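Local atomic coordinates of outer membrane protein assembly factor BamA (Haemophilus ducreyi, PDB entry 4K3C), a protein that is probably part of the complex that assembles and inserts beta-barrel proteins into the outer membrane, here in a form reduced to its last two POTRA domains and its barrel. Residues 85-90 with 100-105; 94-99 with 182-187; 258-263 with 312-317. All coordinates share one frame; numbering follows the deposited sequence.

Contact 1: 85-90 with 100-105; sequences VRKIRF and TLRREM
Arg-102 reaches from the end of helix 98-101 across Phe-90 to the backbone of strand 84-91. Its CB lies 3.7 Å from Phe-90 CE2, and chi1 of -174° sets CG anti to the backbone N. The chain runs on extended until a bend at chi3. NE then meets the CD1 methyl of Ile-88 and stays near Phe-90 CE2. At the tip NH1 donates to Ile-88 O; the modelled N...O distance of 2.5 Å and the angle of 115° at the hydrogen make the bond's exact shape doubtful. NH2 belongs to a second partner, Asp-98, in a salt bridge one helical turn back. Lys-87 CE sits over one face of the guanidinium, toward its rim, while Phe-90 CE2 lies over the opposite face; ring and guanidinium planes diverge by 38°, too far for a flat stack. The Phe-90 ring has its own cover: Leu-101 CB stands over the middle of one face, 3.7 Å from the centroid, as a CH-pi contact. Met-105 approaches at the edge, with CG 3.7 Å from Phe-90 CZ and SD 5.2 Å from the ring centroid, a Met-aromatic contact. Its CG also touches Ile-88 CG1 (4.1 Å). In this POTRA domain, the one next to the barrel, strand 84-91 and the end of helix 98-101 with the loop after it are thus joined by an apolar cluster with a cation along its border. Asp-98 would offset the charge of Arg-102, perhaps easing the approach of Lys-87, whose NZ lies 5.4 Å from Arg-102 NE.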
loop_
_atom_site.group_PDB
_atom_site.type_symbol
_atom_site.label_atom_id
_atom_site.label_comp_id
_atom_site.label_asym_id
_atom_site.label_seq_id
_atom_site.Cartn_x
_atom_site.Cartn_y
_atom_site.Cartn_z
ATOM N N VAL A 85 -28.657 27.590 -5.046
ATOM C CA VAL A 85 -28.458 26.980 -3.729
ATOM C C VAL A 85 -28.042 27.999 -2.672
ATOM O O VAL A 85 -26.999 28.651 -2.787
ATOM C CB VAL A 85 -27.428 25.835 -3.766
ATOM C CG1 VAL A 85 -27.048 25.421 -2.355
ATOM C CG2 VAL A 85 -27.979 24.651 -4.544
ATOM N N ARG A 86 -28.868 28.122 -1.641
ATOM C CA ARG A 86 -28.636 29.079 -0.567
ATOM C C ARG A 86 -27.531 28.587 0.372
ATOM O O ARG A 86 -26.482 29.226 0.505
ATOM C CB ARG A 86 -29.944 29.330 0.193
ATOM C CG ARG A 86 -29.991 30.619 0.996
ATOM C CD ARG A 86 -29.846 30.345 2.482
ATOM N NE ARG A 86 -30.818 29.365 2.965
ATOM C CZ ARG A 86 -32.002 29.674 3.488
ATOM N NH1 ARG A 86 -32.373 30.940 3.594
ATOM N NH2 ARG A 86 -32.818 28.713 3.905
ATOM N N LYS A 87 -27.768 27.445 1.010
ATOM C CA LYS A 87 -26.778 26.818 1.884
ATOM C C LYS A 87 -27.061 25.322 1.987
ATOM O O LYS A 87 -28.209 24.904 1.842
ATOM C CB LYS A 87 -26.815 27.460 3.271
ATOM C CG LYS A 87 -25.454 27.844 3.792
ATOM C CD LYS A 87 -24.686 26.622 4.272
ATOM C CE LYS A 87 -23.479 26.349 3.409
ATOM N NZ LYS A 87 -22.714 27.605 3.225
ATOM N N ILE A 88 -26.022 24.521 2.220
ATOM C CA ILE A 88 -26.202 23.087 2.433
ATOM C C ILE A 88 -26.048 22.762 3.919
ATOM O O ILE A 88 -25.220 23.354 4.616
ATOM C CB ILE A 88 -25.249 22.213 1.559
ATOM C CG1 ILE A 88 -24.025 21.752 2.346
ATOM C CG2 ILE A 88 -24.826 22.958 0.298
ATOM C CD1 ILE A 88 -22.970 22.836 2.514
ATOM N N ARG A 89 -26.881 21.855 4.411
ATOM C CA ARG A 89 -26.891 21.531 5.831
ATOM C C ARG A 89 -27.029 20.034 6.053
ATOM O O ARG A 89 -27.417 19.287 5.157
ATOM C CB ARG A 89 -28.023 22.262 6.555
ATOM C CG ARG A 89 -27.849 23.769 6.669
ATOM C CD ARG A 89 -28.957 24.382 7.525
ATOM N NE ARG A 89 -30.248 23.712 7.346
ATOM C CZ ARG A 89 -31.244 24.170 6.586
ATOM N NH1 ARG A 89 -31.110 25.309 5.920
ATOM N NH2 ARG A 89 -32.380 23.486 6.490
ATOM N N PHE A 90 -26.713 19.599 7.262
ATOM C CA PHE A 90 -26.795 18.188 7.587
ATOM C C PHE A 90 -27.730 17.943 8.767
ATOM O O PHE A 90 -27.916 18.813 9.626
ATOM C CB PHE A 90 -25.404 17.645 7.898
ATOM C CG PHE A 90 -24.384 17.948 6.838
ATOM C CD1 PHE A 90 -24.281 17.153 5.709
ATOM C CD2 PHE A 90 -23.518 19.024 6.973
ATOM C CE1 PHE A 90 -23.342 17.426 4.743
ATOM C CE2 PHE A 90 -22.575 19.303 5.997
ATOM C CZ PHE A 90 -22.488 18.501 4.889
ATOM N N THR A 100 -16.689 17.111 9.442
ATOM C CA THR A 100 -16.368 15.817 8.840
ATOM C C THR A 100 -17.257 15.431 7.639
ATOM O O THR A 100 -16.858 14.638 6.794
ATOM C CB THR A 100 -16.308 14.716 9.937
ATOM O OG1 THR A 100 -15.345 15.101 10.926
ATOM C CG2 THR A 100 -15.899 13.361 9.373
ATOM N N LEU A 101 -18.447 16.018 7.554
ATOM C CA LEU A 101 -19.322 15.824 6.397
ATOM C C LEU A 101 -19.099 16.948 5.365
ATOM O O LEU A 101 -19.074 16.707 4.158
ATOM C CB LEU A 101 -20.802 15.762 6.823
ATOM C CG LEU A 101 -21.316 14.682 7.792
ATOM C CD1 LEU A 101 -22.151 15.316 8.893
ATOM C CD2 LEU A 101 -22.138 13.620 7.089
ATOM N N ARG A 102 -18.933 18.175 5.846
ATOM C CA ARG A 102 -18.653 19.303 4.965
ATOM C C ARG A 102 -17.166 19.333 4.657
ATOM O O ARG A 102 -16.412 20.159 5.175
ATOM C CB ARG A 102 -19.106 20.623 5.584
ATOM C CG ARG A 102 -18.969 21.811 4.664
ATOM C CD ARG A 102 -19.681 23.002 5.243
ATOM N NE ARG A 102 -21.127 22.828 5.216
ATOM C CZ ARG A 102 -21.935 23.197 6.200
ATOM N NH1 ARG A 102 -23.244 23.008 6.087
ATOM N NH2 ARG A 102 -21.435 23.758 7.293
ATOM N N ARG A 103 -16.759 18.397 3.816
ATOM C CA ARG A 103 -15.375 18.213 3.450
ATOM C C ARG A 103 -15.520 17.386 2.205
ATOM O O ARG A 103 -14.729 17.483 1.269
ATOM C CB ARG A 103 -14.622 17.443 4.545
ATOM C CG ARG A 103 -13.849 16.213 4.057
ATOM C CD ARG A 103 -14.110 14.972 4.931
ATOM N NE ARG A 103 -13.205 14.878 6.078
ATOM C CZ ARG A 103 -13.072 13.797 6.844
ATOM N NH1 ARG A 103 -12.214 13.803 7.863
ATOM N NH2 ARG A 103 -13.784 12.704 6.583
ATOM N N GLU A 104 -16.577 16.584 2.201
ATOM C CA GLU A 104 -16.935 15.815 1.027
ATOM C C GLU A 104 -17.931 16.579 0.145
ATOM O O GLU A 104 -18.290 16.119 -0.939
ATOM C CB GLU A 104 -17.471 14.437 1.425
ATOM C CG GLU A 104 -16.447 13.550 2.147
ATOM C CD GLU A 104 -15.281 13.107 1.253
ATOM O OE1 GLU A 104 -14.323 12.503 1.787
ATOM O OE2 GLU A 104 -15.321 13.351 0.020
ATOM N N MET A 105 -18.363 17.754 0.595
ATOM C CA MET A 105 -19.222 18.587 -0.238
ATOM C C MET A 105 -18.404 19.263 -1.342
ATOM O O MET A 105 -17.369 19.880 -1.070
ATOM C CB MET A 105 -19.963 19.656 0.581
ATOM C CG MET A 105 -21.020 19.156 1.545
ATOM S SD MET A 105 -22.115 17.902 0.879
ATOM C CE MET A 105 -22.668 18.685 -0.643
#

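Contact 2: 94-99 with 182-187; sequences DVTADS and QDNFLG
Asn-184, its backbone N bonded to Asp-183 OD1 just before it, is the first residue of 182-187 to meet the 94-99 loop. With CG anti to its backbone N (chi1 -171°), it holds ND2 out to Thr-96 OG1 at 3.3 Å. The bond is nearly straight, 162° at the hydrogen, and OG1 lies in the amide plane; the two side chains cross at about a right angle. Thr-96 OG1 is also hydrogen-bonded to Glu-156, and Asn-184 OD1 takes the N-H of Gly-189, so both ends of the amide are engaged. The corner lies where strand 175-185 turns toward strand 190-198, at the barrel rim that BamA-family proteins direct to the periplasm, and it abuts the POTRA domain nearest the barrel. Leu-186 only grazes the loop through its carbonyl, near Val-95 O. Gly-187 comes closest, its backbone turned at positive phi: CA makes C-H...O contacts with Val-95 O (3.5 Å) and Thr-96 O (3.2 Å). Its carbonyl oxygen sits 3.3 Å from Ala-97 CB, the N-cap residue of helix 98-101, and is hydrogen-bonded to Thr-100 OG1 in the first turn of that helix.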
loop_
_atom_site.group_PDB
_atom_site.type_symbol
_atom_site.label_atom_id
_atom_site.label_comp_id
_atom_site.label_asym_id
_atom_site.label_seq_id
_atom_site.Cartn_x
_atom_site.Cartn_y
_atom_site.Cartn_z
ATOM N N ASP A 94 -25.529 12.993 14.805
ATOM C CA ASP A 94 -25.493 13.235 16.241
ATOM C C ASP A 94 -24.093 13.139 16.800
ATOM O O ASP A 94 -23.713 13.889 17.709
ATOM C CB ASP A 94 -26.427 12.277 16.970
ATOM C CG ASP A 94 -27.869 12.484 16.579
ATOM O OD1 ASP A 94 -28.300 13.660 16.523
ATOM O OD2 ASP A 94 -28.561 11.479 16.303
ATOM N N VAL A 95 -23.312 12.221 16.260
ATOM C CA VAL A 95 -21.976 12.078 16.787
ATOM C C VAL A 95 -20.967 12.720 15.857
ATOM O O VAL A 95 -19.937 13.201 16.323
ATOM C CB VAL A 95 -21.613 10.603 17.172
ATOM C CG1 VAL A 95 -22.843 9.700 17.117
ATOM C CG2 VAL A 95 -20.483 10.060 16.302
ATOM N N THR A 96 -21.280 12.794 14.564
ATOM C CA THR A 96 -20.247 13.163 13.580
ATOM C C THR A 96 -19.640 14.567 13.702
ATOM O O THR A 96 -18.800 14.767 14.579
ATOM C CB THR A 96 -20.594 12.728 12.143
ATOM O OG1 THR A 96 -20.625 11.295 12.108
ATOM C CG2 THR A 96 -19.534 13.171 11.161
ATOM N N ALA A 97 -20.049 15.522 12.869
ATOM C CA ALA A 97 -19.410 16.855 12.797
ATOM C C ALA A 97 -19.785 17.506 11.501
ATOM O O ALA A 97 -19.688 16.884 10.443
ATOM C CB ALA A 97 -17.890 16.784 12.869
ATOM N N ASP A 98 -20.181 18.768 11.570
ATOM C CA ASP A 98 -20.445 19.518 10.359
ATOM C C ASP A 98 -19.177 19.459 9.527
ATOM O O ASP A 98 -19.235 19.256 8.324
ATOM C CB ASP A 98 -20.816 20.962 10.679
ATOM C CG ASP A 98 -21.248 21.727 9.458
ATOM O OD1 ASP A 98 -20.367 22.296 8.770
ATOM O OD2 ASP A 98 -22.467 21.754 9.174
ATOM N N SER A 99 -18.037 19.593 10.203
ATOM C CA SER A 99 -16.727 19.515 9.582
ATOM C C SER A 99 -16.604 18.249 8.764
ATOM O O SER A 99 -16.459 18.299 7.545
ATOM C CB SER A 99 -15.634 19.513 10.652
ATOM O OG SER A 99 -15.916 20.417 11.710
ATOM N N GLN A 182 -11.590 1.973 16.090
ATOM C CA GLN A 182 -12.763 2.821 16.033
ATOM C C GLN A 182 -12.472 3.856 14.989
ATOM O O GLN A 182 -11.566 4.673 15.134
ATOM C CB GLN A 182 -13.061 3.480 17.388
ATOM C CG GLN A 182 -14.163 4.564 17.380
ATOM C CD GLN A 182 -15.586 4.002 17.275
ATOM O OE1 GLN A 182 -15.891 2.926 17.794
ATOM N NE2 GLN A 182 -16.461 4.740 16.598
ATOM N N ASP A 183 -13.234 3.793 13.912
ATOM C CA ASP A 183 -13.137 4.791 12.871
ATOM C C ASP A 183 -14.042 5.965 13.167
ATOM O O ASP A 183 -14.925 5.873 14.028
ATOM C CB ASP A 183 -13.527 4.185 11.550
ATOM C CG ASP A 183 -12.493 4.402 10.533
ATOM O OD1 ASP A 183 -12.145 5.591 10.329
ATOM O OD2 ASP A 183 -12.013 3.386 9.983
ATOM N N ASN A 184 -13.826 7.063 12.448
ATOM C CA ASN A 184 -14.611 8.265 12.652
ATOM C C ASN A 184 -14.587 8.697 14.139
ATOM O O ASN A 184 -15.518 9.314 14.643
ATOM C CB ASN A 184 -16.026 8.044 12.127
ATOM C CG ASN A 184 -16.843 9.305 12.108
ATOM O OD1 ASN A 184 -16.297 10.406 12.131
ATOM N ND2 ASN A 184 -18.165 9.158 12.077
ATOM N N PHE A 185 -13.508 8.332 14.828
ATOM C CA PHE A 185 -13.187 8.786 16.176
ATOM C C PHE A 185 -12.789 10.232 16.086
ATOM O O PHE A 185 -11.913 10.561 15.302
ATOM C CB PHE A 185 -11.960 7.996 16.650
ATOM C CG PHE A 185 -11.389 8.442 17.975
ATOM C CD1 PHE A 185 -10.564 9.557 18.068
ATOM C CD2 PHE A 185 -11.622 7.695 19.118
ATOM C CE1 PHE A 185 -10.029 9.946 19.279
ATOM C CE2 PHE A 185 -11.085 8.073 20.331
ATOM C CZ PHE A 185 -10.287 9.198 20.414
ATOM N N LEU A 186 -13.412 11.114 16.849
ATOM C CA LEU A 186 -14.635 10.845 17.554
ATOM C C LEU A 186 -15.575 11.766 16.828
ATOM O O LEU A 186 -15.754 12.904 17.242
ATOM C CB LEU A 186 -14.548 11.344 18.992
ATOM C CG LEU A 186 -13.281 11.209 19.842
ATOM C CD1 LEU A 186 -12.396 12.447 19.769
ATOM C CD2 LEU A 186 -13.698 10.921 21.278
ATOM N N GLY A 187 -16.139 11.303 15.718
ATOM C CA GLY A 187 -16.924 12.161 14.855
ATOM C C GLY A 187 -16.028 13.038 14.001
ATOM O O GLY A 187 -16.518 13.834 13.203
#

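Contact 3: 258-263 with 312-317; sequences ENNSYY and FGWNYN
Tyr-263 lays its ring over Gly-313 of the adjacent strand, where the two form an antiparallel hydrogen-bonded pair. Chi1 of 63° puts CG between the backbone N and the carbonyl carbon, and the ring folds back across the strand partner: Gly-313 CA stands over its face, 3.6 Å from the centroid. This is a cross-strand glycine-aromatic pairing of the kind known from transmembrane barrels. Asn-315 ND2 lies at the ring edge, 3.7 Å from Tyr-263 CE2. Two backbone bonds clamp the pair, Tyr-263 N to Gly-313 O and Gly-313 N to Tyr-263 O, each 3.1 Å. On the other face of the sheet the Tyr-262 and Trp-314 rings lie side by side, the detail of their contact doubtful. Toward Ser-261 and Asn-315 the ladder slackens. Asn-315 N still donates to Ser-261 O, but the return bond from Ser-261 N to Asn-315 O is bent and weak. A water bridges Asn-315 O, to which it donates (2.8 Å), and Ser-261 OG. Beyond it Asn-317 N donates to Asn-259 O at 2.9 Å, where strand 303-317 ends and strand 260-274 is about to begin. Strands 260-274 and 303-317 are staves of the barrel wall; Tyr-262 is bonded back to Phe-254 on strand 242-254, while strand 328-338 flanks the other side, with Asn-332 bonded to Asn-315 OD1.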
loop_
_atom_site.group_PDB
_atom_site.type_symbol
_atom_site.label_atom_id
_atom_site.label_comp_id
_atom_site.label_asym_id
_atom_site.label_seq_id
_atom_site.Cartn_x
_atom_site.Cartn_y
_atom_site.Cartn_z
ATOM N N GLU A 258 -2.269 9.608 -7.397
ATOM C CA GLU A 258 -2.964 8.316 -7.379
ATOM C C GLU A 258 -2.024 7.141 -7.681
ATOM O O GLU A 258 -2.190 6.044 -7.144
ATOM C CB GLU A 258 -4.193 8.322 -8.303
ATOM C CG GLU A 258 -4.087 7.446 -9.537
ATOM C CD GLU A 258 -5.124 7.809 -10.587
ATOM O OE1 GLU A 258 -4.941 7.427 -11.766
ATOM O OE2 GLU A 258 -6.121 8.483 -10.236
ATOM N N ASN A 259 -1.035 7.377 -8.531
ATOM C CA ASN A 259 0.006 6.404 -8.759
ATOM C C ASN A 259 1.260 6.752 -7.968
ATOM O O ASN A 259 2.179 5.942 -7.870
ATOM C CB ASN A 259 0.315 6.292 -10.251
ATOM C CG ASN A 259 -0.732 5.501 -10.995
ATOM O OD1 ASN A 259 -1.735 5.082 -10.417
ATOM N ND2 ASN A 259 -0.508 5.290 -12.281
ATOM N N ASN A 260 1.296 7.957 -7.400
ATOM C CA ASN A 260 2.457 8.374 -6.620
ATOM C C ASN A 260 2.068 8.977 -5.300
ATOM O O ASN A 260 1.001 9.557 -5.173
ATOM C CB ASN A 260 3.315 9.380 -7.382
ATOM C CG ASN A 260 3.599 8.948 -8.799
ATOM O OD1 ASN A 260 2.746 9.087 -9.677
ATOM N ND2 ASN A 260 4.796 8.422 -9.036
ATOM N N SER A 261 2.949 8.837 -4.317
ATOM C CA SER A 261 2.767 9.487 -3.027
ATOM C C SER A 261 4.094 9.551 -2.261
ATOM O O SER A 261 5.011 8.767 -2.516
ATOM C CB SER A 261 1.689 8.770 -2.225
ATOM O OG SER A 261 1.878 7.370 -2.288
ATOM N N TYR A 262 4.201 10.498 -1.339
ATOM C CA TYR A 262 5.427 10.686 -0.587
ATOM C C TYR A 262 5.069 10.598 0.854
ATOM O O TYR A 262 3.896 10.605 1.208
ATOM C CB TYR A 262 6.051 12.051 -0.902
ATOM C CG TYR A 262 6.320 12.134 -2.367
ATOM C CD1 TYR A 262 7.491 11.611 -2.911
ATOM C CD2 TYR A 262 5.357 12.633 -3.234
ATOM C CE1 TYR A 262 7.713 11.632 -4.276
ATOM C CE2 TYR A 262 5.571 12.654 -4.601
ATOM C CZ TYR A 262 6.744 12.147 -5.118
ATOM O OH TYR A 262 6.930 12.174 -6.478
ATOM N N TYR A 263 6.076 10.484 1.700
ATOM C CA TYR A 263 5.837 10.691 3.117
ATOM C C TYR A 263 7.091 11.261 3.777
ATOM O O TYR A 263 8.216 11.062 3.289
ATOM C CB TYR A 263 5.363 9.409 3.784
ATOM C CG TYR A 263 6.389 8.312 3.727
ATOM C CD1 TYR A 263 7.433 8.261 4.646
ATOM C CD2 TYR A 263 6.327 7.332 2.768
ATOM C CE1 TYR A 263 8.382 7.275 4.609
ATOM C CE2 TYR A 263 7.283 6.328 2.724
ATOM C CZ TYR A 263 8.307 6.310 3.651
ATOM O OH TYR A 263 9.272 5.323 3.622
ATOM N N PHE A 312 11.725 9.611 4.920
ATOM C CA PHE A 312 11.166 10.108 3.675
ATOM C C PHE A 312 10.985 8.905 2.790
ATOM O O PHE A 312 11.773 7.969 2.855
ATOM C CB PHE A 312 12.130 11.105 3.025
ATOM C CG PHE A 312 13.502 11.081 3.633
ATOM C CD1 PHE A 312 14.438 10.145 3.229
ATOM C CD2 PHE A 312 13.849 11.968 4.633
ATOM C CE1 PHE A 312 15.703 10.107 3.803
ATOM C CE2 PHE A 312 15.108 11.924 5.206
ATOM C CZ PHE A 312 16.031 10.995 4.792
ATOM N N GLY A 313 9.936 8.904 1.982
ATOM C CA GLY A 313 9.738 7.813 1.054
ATOM C C GLY A 313 8.938 8.265 -0.143
ATOM O O GLY A 313 8.270 9.304 -0.087
ATOM N N TRP A 314 9.008 7.499 -1.229
ATOM C CA TRP A 314 8.183 7.762 -2.387
ATOM C C TRP A 314 7.565 6.477 -2.886
ATOM O O TRP A 314 8.237 5.452 -2.963
ATOM C CB TRP A 314 9.010 8.400 -3.496
ATOM C CG TRP A 314 8.354 8.309 -4.836
ATOM C CD1 TRP A 314 7.140 8.828 -5.200
ATOM C CD2 TRP A 314 8.869 7.648 -5.991
ATOM N NE1 TRP A 314 6.873 8.537 -6.500
ATOM C CE2 TRP A 314 7.918 7.812 -7.020
ATOM C CE3 TRP A 314 10.045 6.932 -6.262
ATOM C CZ2 TRP A 314 8.107 7.288 -8.313
ATOM C CZ3 TRP A 314 10.229 6.408 -7.543
ATOM C CH2 TRP A 314 9.263 6.593 -8.550
ATOM N N ASN A 315 6.287 6.519 -3.240
ATOM C CA ASN A 315 5.599 5.286 -3.589
ATOM C C ASN A 315 4.844 5.301 -4.874
ATOM O O ASN A 315 3.812 5.967 -5.007
ATOM C CB ASN A 315 4.677 4.838 -2.476
ATOM C CG ASN A 315 5.416 4.118 -1.409
ATOM O OD1 ASN A 315 5.730 2.929 -1.553
ATOM N ND2 ASN A 315 5.746 4.835 -0.332
ATOM N N TYR A 316 5.369 4.526 -5.811
ATOM C CA TYR A 316 4.760 4.378 -7.109
ATOM C C TYR A 316 4.025 3.046 -7.185
ATOM O O TYR A 316 4.570 2.009 -6.807
ATOM C CB TYR A 316 5.827 4.506 -8.198
ATOM C CG TYR A 316 5.314 4.254 -9.597
ATOM C CD1 TYR A 316 4.730 5.267 -10.350
ATOM C CD2 TYR A 316 5.417 2.996 -10.171
ATOM C CE1 TYR A 316 4.265 5.018 -11.639
ATOM C CE2 TYR A 316 4.956 2.746 -11.446
ATOM C CZ TYR A 316 4.382 3.750 -12.171
ATOM O OH TYR A 316 3.935 3.462 -13.438
ATOM N N ASN A 317 2.776 3.089 -7.641
ATOM C CA ASN A 317 2.031 1.881 -7.969
ATOM C C ASN A 317 1.216 2.039 -9.241
ATOM O O ASN A 317 0.365 2.919 -9.335
ATOM C CB ASN A 317 1.098 1.465 -6.828
ATOM C CG ASN A 317 0.489 0.072 -7.045
ATOM O OD1 ASN A 317 -0.082 -0.222 -8.096
ATOM N ND2 ASN A 317 0.632 -0.793 -6.048
HETATM O O HOH W 1 1.269 5.004 -4.343
#

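In the fold
Contacts 1 and 2 lie side by side, their centres about 15 Å apart, and both use helix 98-101; they touch where Leu-101 CD1 of contact 1 packs on Thr-96 CG2 of contact 2. Along the chain their segments alternate, so contact 1 closes within the POTRA domain before contact 2 brings in the barrel. That makes helix 98-101 common to a contact within the domain and to its seam with the barrel. Contact 3 follows later in sequence, wholly within the barrel, its centre about 31 Å from that of contact 1 and 28 Å from that of contact 2. The three thus sample soluble domain, junction and membrane barrel in turn.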